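Side-chain contacts in CHAD domain protein (Streptomyces chartreusis, PDB 6RN5), which probably binds polyphosphate and also binds copper, through an all-helical CHAD-domain fold, although its cellular role is not established: residues P272-W277 with D350-V355; Q279-L284 with R316-S321. All coordinates share one frame; numbering follows the deposited sequence.

In the fold
Three helices share the two contacts. Helix 274-295 supplies one side of both, meeting helix 338-366 in contact 1 and helix 305-331 in contact 2, and along the chain contact 2 is nested in the loop closed by contact 1. The centres lie 9 Å apart, and the contacts join directly: Asp-274 OD2 is 2.6 Å from Ser-321 OG, a probable hydrogen bond, while Val-355 CG1 packs at 3.3 Å from His-317 NE2. Each holds a sulfate. Contact 1 includes His-353, a copper ligand, and lies beside the copper-binding His-271 and His-348, whereas the Arg-318 side chain of contact 2 is about 14 Å from copper, consistent with a fold combining anion and metal sites.

Contact 1 (P272-W277 with D350-V355); sequences PQDAPW and DQRHEV. With CU (copper (II) ion), chain C; SO4 (sulfate ion), chain H.
Asp-274 OD1 is gripped by two arginines, Arg-352 across the contact and Arg-359 further along the same helix. The Arg-352 guanidinium meets the carboxylate end-on in a bidentate salt bridge: NH2 reaches OD1 at 2.8 Å and NH1 reaches OD2 at 2.9 Å, both nearly straight. OD2 offers its syn lone pair, whereas OD1 is approached on the syn side but somewhat above the carboxylate plane, as the two flat groups are turned 24° apart. Bends at chi2 and chi3 (-52° and -55°) carry the arginine tip off its helix to this end-on meeting. Val-355 CG2 covers one guanidinium face near its rim, and Ser-321 OG bonds OD2, so the buried carboxylate has partners on both oxygens and its rotation is fixed.

A sulfate sits beside the pair, with its O2 3.1 Å from Arg-352 NH2. The backbone N of Gln-273 donates to O1 at 3.2 Å, and Arg-359 and His-271 complete the grip. Asp-274, although acidic, probably helps to position Arg-352 and Arg-359 beside the anion.

Next in sequence after Arg-352, His-353 points another way, and its NE2 binds copper at 2.5 Å, sharing the ion with His-353 of the second subunit. An acid that pairs with arginines beside a bound sulfate, which may mark a phosphate position, close to histidine-bound copper, is consistent with the combined polyphosphate- and metal-binding fold of this CHAD protein.

Contact 2 (Q279-L284 with R316-S321); sequences QVRLLL and RHRDAS. With SO4 (sulfate ion), chain F.
Arg-281 and Arg-318 reach out from neighbouring helices and meet through their guanidinium groups, face against face: CZ of Arg-281 lies over the centre of the Arg-318 guanidinium, 3.6 Å above its plane, the planes inclined by 36°. Their NH2 atoms come to 3.0 Å; both are donors, and the shared anion probably offsets the like charges. Arg-281 is extended from CG to NE, with CG anti to the backbone N (chi1 -173°), whereas Arg-318 folds at chi2 and chi3.

Hydrogen bonds run to that anion, a sulfate. From Arg-281, NH2 donates to O2 and O3, both at 3.2 Å, and NH1 also reaches O3. Arg-318 adds weaker bonds, from NH1 to O4 at 3.4 Å and from NH2 to O2 at 3.5 Å.

The NE atoms have partners of their own, probably helping to hold the guanidinium groups in place. NE of Arg-281 donates to Asn-315, while NE of Arg-318 makes a salt bridge with Asp-319 OD1, its hydrogen bond weak at 3.3 Å.

Paired arginines from antiparallel helices, holding a tetrahedral oxyanion at the surface, are what a polyphosphate-binding face of a CHAD domain would be expected to offer; the sulfate probably mimics phosphate.

Contact 1 (P272-W277 with D350-V355)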
loop_
_atom_site.group_PDB
_atom_site.type_symbol
_atom_site.label_atom_id
_atom_site.label_comp_id
_atom_site.label_asym_id
_atom_site.label_seq_id
_atom_site.Cartn_x
_atom_site.Cartn_y
_atom_site.Cartn_z
ATOM N N PRO A 272 14.334 -8.392 -7.001
ATOM C CA PRO A 272 15.145 -9.598 -7.166
ATOM C C PRO A 272 14.452 -10.867 -6.720
ATOM O O PRO A 272 14.597 -11.897 -7.373
ATOM C CB PRO A 272 16.385 -9.311 -6.292
ATOM C CG PRO A 272 15.975 -8.194 -5.361
ATOM C CD PRO A 272 15.005 -7.385 -6.147
ATOM N N GLN A 273 13.699 -10.791 -5.630
ATOM C CA GLN A 273 12.905 -11.928 -5.171
ATOM C C GLN A 273 11.845 -12.400 -6.143
ATOM O O GLN A 273 11.394 -13.523 -6.019
ATOM C CB GLN A 273 12.234 -11.630 -3.849
ATOM C CG GLN A 273 13.218 -11.486 -2.709
ATOM C CD GLN A 273 12.532 -11.386 -1.362
ATOM O OE1 GLN A 273 11.621 -12.157 -1.048
ATOM N NE2 GLN A 273 12.973 -10.434 -0.551
ATOM N N ASP A 274 11.442 -11.588 -7.107
ATOM C CA ASP A 274 10.493 -12.096 -8.113
ATOM C C ASP A 274 11.021 -13.358 -8.812
ATOM O O ASP A 274 10.229 -14.244 -9.133
ATOM C CB ASP A 274 10.166 -11.039 -9.187
ATOM C CG ASP A 274 9.152 -9.969 -8.695
ATOM O OD1 ASP A 274 8.826 -9.912 -7.505
ATOM O OD2 ASP A 274 8.717 -9.168 -9.512
ATOM N N ALA A 275 12.337 -13.432 -9.067
ATOM C CA ALA A 275 12.864 -14.520 -9.922
ATOM C C ALA A 275 12.638 -15.905 -9.301
ATOM O O ALA A 275 12.128 -16.773 -9.950
ATOM C CB ALA A 275 14.338 -14.300 -10.314
ATOM N N PRO A 276 12.965 -16.090 -8.022
ATOM C CA PRO A 276 12.669 -17.428 -7.469
ATOM C C PRO A 276 11.179 -17.834 -7.489
ATOM O O PRO A 276 10.868 -18.999 -7.702
ATOM C CB PRO A 276 13.188 -17.346 -6.028
ATOM C CG PRO A 276 13.739 -15.949 -5.836
ATOM C CD PRO A 276 13.896 -15.311 -7.179
ATOM N N TRP A 277 10.286 -16.882 -7.252
ATOM C CA TRP A 277 8.827 -17.107 -7.346
ATOM C C TRP A 277 8.349 -17.474 -8.761
ATOM O O TRP A 277 7.509 -18.368 -8.957
ATOM C CB TRP A 277 8.088 -15.870 -6.873
ATOM C CG TRP A 277 8.195 -15.715 -5.422
ATOM C CD1 TRP A 277 9.160 -15.054 -4.733
ATOM C CD2 TRP A 277 7.309 -16.253 -4.447
ATOM N NE1 TRP A 277 8.926 -15.137 -3.393
ATOM C CE2 TRP A 277 7.796 -15.877 -3.192
ATOM C CE3 TRP A 277 6.155 -17.010 -4.517
ATOM C CZ2 TRP A 277 7.170 -16.222 -2.030
ATOM C CZ3 TRP A 277 5.523 -17.350 -3.347
ATOM C CH2 TRP A 277 6.027 -16.964 -2.131
ATOM N N ASP A 350 0.575 -0.178 -5.839
ATOM C CA ASP A 350 -0.550 -1.075 -5.808
ATOM C C ASP A 350 -0.233 -2.477 -6.349
ATOM O O ASP A 350 -0.548 -3.501 -5.715
ATOM C CB ASP A 350 -1.706 -0.481 -6.647
ATOM C CG ASP A 350 -2.940 -1.328 -6.570
ATOM O OD1 ASP A 350 -3.555 -1.304 -5.485
ATOM O OD2 ASP A 350 -3.273 -2.011 -7.564
ATOM N N GLN A 351 0.391 -2.535 -7.520
ATOM C CA GLN A 351 0.648 -3.829 -8.144
ATOM C C GLN A 351 1.767 -4.560 -7.388
ATOM O O GLN A 351 1.747 -5.777 -7.298
ATOM C CB GLN A 351 0.944 -3.665 -9.645
ATOM C CG GLN A 351 -0.262 -3.087 -10.399
ATOM C CD GLN A 351 -1.418 -4.056 -10.378
ATOM O OE1 GLN A 351 -1.291 -5.173 -10.909
ATOM N NE2 GLN A 351 -2.520 -3.679 -9.694
ATOM N N ARG A 352 2.700 -3.831 -6.791
ATOM C CA ARG A 352 3.688 -4.490 -5.941
ATOM C C ARG A 352 3.039 -5.033 -4.670
ATOM O O ARG A 352 3.438 -6.096 -4.166
ATOM C CB ARG A 352 4.839 -3.557 -5.584
ATOM C CG ARG A 352 5.712 -3.187 -6.743
ATOM C CD ARG A 352 6.209 -4.415 -7.506
ATOM N NE ARG A 352 6.907 -5.435 -6.703
ATOM C CZ ARG A 352 7.425 -6.565 -7.198
ATOM N NH1 ARG A 352 7.321 -6.870 -8.490
ATOM N NH2 ARG A 352 8.066 -7.404 -6.403
ATOM N N HIS A 353 2.000 -4.345 -4.177
ATOM C CA HIS A 353 1.218 -4.883 -3.050
ATOM C C HIS A 353 0.487 -6.151 -3.440
ATOM O O HIS A 353 0.399 -7.049 -2.627
ATOM C CB HIS A 353 0.265 -3.834 -2.409
ATOM C CG HIS A 353 0.985 -2.630 -1.882
ATOM N ND1 HIS A 353 2.281 -2.692 -1.406
ATOM C CD2 HIS A 353 0.610 -1.325 -1.786
ATOM C CE1 HIS A 353 2.670 -1.481 -1.031
ATOM N NE2 HIS A 353 1.674 -0.637 -1.244
ATOM N N GLU A 354 -0.007 -6.226 -4.670
ATOM C CA GLU A 354 -0.616 -7.463 -5.181
ATOM C C GLU A 354 0.444 -8.566 -5.317
ATOM O O GLU A 354 0.147 -9.719 -5.118
ATOM C CB GLU A 354 -1.302 -7.248 -6.521
ATOM C CG GLU A 354 -2.497 -6.298 -6.499
ATOM C CD GLU A 354 -3.777 -6.905 -5.887
ATOM O OE1 GLU A 354 -3.824 -8.135 -5.649
ATOM O OE2 GLU A 354 -4.750 -6.153 -5.643
ATOM N N VAL A 355 1.689 -8.239 -5.645
ATOM C CA VAL A 355 2.735 -9.295 -5.728
ATOM C C VAL A 355 2.886 -9.951 -4.354
ATOM O O VAL A 355 2.794 -11.168 -4.227
ATOM C CB VAL A 355 4.090 -8.763 -6.282
ATOM C CG1 VAL A 355 5.217 -9.794 -6.120
ATOM C CG2 VAL A 355 3.945 -8.376 -7.746
HETATM CU CU CU C . 0.657 1.631 -1.481
HETATM S S SO4 H . 11.127 -7.955 -4.291
HETATM O O1 SO4 H . 12.601 -8.189 -4.174
HETATM O O2 SO4 H . 10.683 -8.847 -5.416
HETATM O O3 SO4 H . 10.386 -8.413 -3.116
HETATM O O4 SO4 H . 10.860 -6.467 -4.452
#

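Contact 2 (Q279-L284 with R316-S321)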
loop_
_atom_site.group_PDB
_atom_site.type_symbol
_atom_site.label_atom_id
_atom_site.label_comp_id
_atom_site.label_asym_id
_atom_site.label_seq_id
_atom_site.Cartn_x
_atom_site.Cartn_y
_atom_site.Cartn_z
ATOM N N GLN A 279 10.310 -18.799 -11.003
ATOM C CA GLN A 279 10.818 -20.167 -11.216
ATOM C C GLN A 279 9.913 -21.234 -10.593
ATOM O O GLN A 279 9.606 -22.239 -11.197
ATOM C CB GLN A 279 12.250 -20.289 -10.678
ATOM C CG GLN A 279 12.952 -21.566 -11.107
ATOM C CD GLN A 279 12.891 -21.770 -12.622
ATOM O OE1 GLN A 279 12.923 -20.798 -13.407
ATOM N NE2 GLN A 279 12.810 -23.026 -13.041
ATOM N N VAL A 280 9.473 -21.014 -9.382
ATOM C CA VAL A 280 8.489 -21.887 -8.805
ATOM C C VAL A 280 7.203 -21.970 -9.649
ATOM O O VAL A 280 6.656 -23.054 -9.798
ATOM C CB VAL A 280 8.229 -21.503 -7.347
ATOM C CG1 VAL A 280 6.930 -22.074 -6.807
ATOM C CG2 VAL A 280 9.413 -21.974 -6.505
ATOM N N ARG A 281 6.754 -20.866 -10.225
ATOM C CA ARG A 281 5.569 -20.893 -11.120
ATOM C C ARG A 281 5.828 -21.894 -12.241
ATOM O O ARG A 281 5.005 -22.723 -12.554
ATOM C CB ARG A 281 5.334 -19.533 -11.766
ATOM C CG ARG A 281 4.049 -19.418 -12.577
ATOM C CD ARG A 281 3.853 -18.012 -13.146
ATOM N NE ARG A 281 2.930 -18.062 -14.257
ATOM C CZ ARG A 281 3.310 -18.276 -15.509
ATOM N NH1 ARG A 281 4.592 -18.396 -15.818
ATOM N NH2 ARG A 281 2.409 -18.340 -16.465
ATOM N N LEU A 282 6.989 -21.826 -12.864
ATOM C CA LEU A 282 7.280 -22.794 -13.940
ATOM C C LEU A 282 7.392 -24.241 -13.448
ATOM O O LEU A 282 6.938 -25.139 -14.146
ATOM C CB LEU A 282 8.532 -22.419 -14.738
ATOM C CG LEU A 282 8.482 -21.056 -15.426
ATOM C CD1 LEU A 282 9.849 -20.707 -15.984
ATOM C CD2 LEU A 282 7.436 -20.977 -16.528
ATOM N N LEU A 283 7.995 -24.453 -12.266
ATOM C CA LEU A 283 8.203 -25.804 -11.759
ATOM C C LEU A 283 6.811 -26.409 -11.423
ATOM O O LEU A 283 6.570 -27.598 -11.573
ATOM C CB LEU A 283 9.113 -25.808 -10.530
ATOM C CG LEU A 283 10.600 -25.510 -10.784
ATOM C CD1 LEU A 283 11.357 -25.146 -9.511
ATOM C CD2 LEU A 283 11.322 -26.650 -11.486
ATOM N N LEU A 284 5.920 -25.579 -10.958
ATOM C CA LEU A 284 4.588 -26.059 -10.591
ATOM C C LEU A 284 3.847 -26.525 -11.837
ATOM O O LEU A 284 3.216 -27.574 -11.863
ATOM C CB LEU A 284 3.830 -24.993 -9.807
ATOM C CG LEU A 284 2.343 -25.318 -9.631
ATOM C CD1 LEU A 284 2.186 -26.610 -8.880
ATOM C CD2 LEU A 284 1.678 -24.196 -8.863
ATOM N N ARG A 316 -1.065 -14.571 -10.585
ATOM C CA ARG A 316 -1.330 -13.220 -10.181
ATOM C C ARG A 316 -0.023 -12.556 -9.831
ATOM O O ARG A 316 0.186 -11.387 -10.120
ATOM C CB ARG A 316 -2.344 -13.189 -9.037
ATOM C CG ARG A 316 -3.780 -13.330 -9.577
ATOM C CD ARG A 316 -4.686 -14.188 -8.715
ATOM N NE ARG A 316 -4.722 -13.775 -7.310
ATOM C CZ ARG A 316 -4.749 -14.603 -6.255
ATOM N NH1 ARG A 316 -4.719 -15.925 -6.400
ATOM N NH2 ARG A 316 -4.780 -14.090 -5.026
ATOM N N HIS A 317 0.871 -13.316 -9.206
ATOM C CA HIS A 317 2.199 -12.822 -8.867
ATOM C C HIS A 317 2.912 -12.298 -10.122
ATOM O O HIS A 317 3.441 -11.212 -10.163
ATOM C CB HIS A 317 2.990 -13.930 -8.185
ATOM C CG HIS A 317 4.332 -13.503 -7.685
ATOM N ND1 HIS A 317 5.356 -13.157 -8.527
ATOM C CD2 HIS A 317 4.815 -13.365 -6.434
ATOM C CE1 HIS A 317 6.424 -12.834 -7.810
ATOM N NE2 HIS A 317 6.127 -12.956 -6.540
ATOM N N ARG A 318 2.907 -13.103 -11.149
ATOM C CA ARG A 318 3.571 -12.798 -12.377
ATOM C C ARG A 318 2.894 -11.625 -13.076
ATOM O O ARG A 318 3.573 -10.708 -13.510
ATOM C CB ARG A 318 3.562 -14.042 -13.272
ATOM C CG ARG A 318 4.509 -13.973 -14.462
ATOM C CD ARG A 318 3.861 -13.390 -15.683
ATOM N NE ARG A 318 2.718 -14.175 -16.143
ATOM C CZ ARG A 318 2.734 -15.018 -17.179
ATOM N NH1 ARG A 318 3.841 -15.236 -17.900
ATOM N NH2 ARG A 318 1.616 -15.640 -17.508
ATOM N N ASP A 319 1.564 -11.657 -13.164
ATOM C CA ASP A 319 0.816 -10.597 -13.800
ATOM C C ASP A 319 0.987 -9.301 -13.030
ATOM O O ASP A 319 1.194 -8.257 -13.639
ATOM C CB ASP A 319 -0.701 -10.928 -13.914
ATOM C CG ASP A 319 -0.993 -12.079 -14.901
ATOM O OD1 ASP A 319 -0.116 -12.484 -15.693
ATOM O OD2 ASP A 319 -2.106 -12.612 -14.846
ATOM N N ALA A 320 0.880 -9.344 -11.703
ATOM C CA ALA A 320 1.044 -8.107 -10.931
ATOM C C ALA A 320 2.480 -7.563 -11.076
ATOM O O ALA A 320 2.718 -6.339 -11.173
ATOM C CB ALA A 320 0.694 -8.349 -9.471
ATOM N N SER A 321 3.451 -8.472 -11.070
ATOM C CA SER A 321 4.826 -8.091 -11.279
ATOM C C SER A 321 5.016 -7.345 -12.600
ATOM O O SER A 321 5.615 -6.261 -12.626
ATOM C CB SER A 321 5.719 -9.329 -11.222
ATOM O OG SER A 321 7.052 -8.978 -11.463
HETATM S S SO4 F . 3.209 -18.309 -20.170
HETATM O O1 SO4 F . 3.363 -19.309 -21.268
HETATM O O2 SO4 F . 1.866 -18.432 -19.588
HETATM O O3 SO4 F . 4.243 -18.498 -19.076
HETATM O O4 SO4 F . 3.291 -16.975 -20.807
#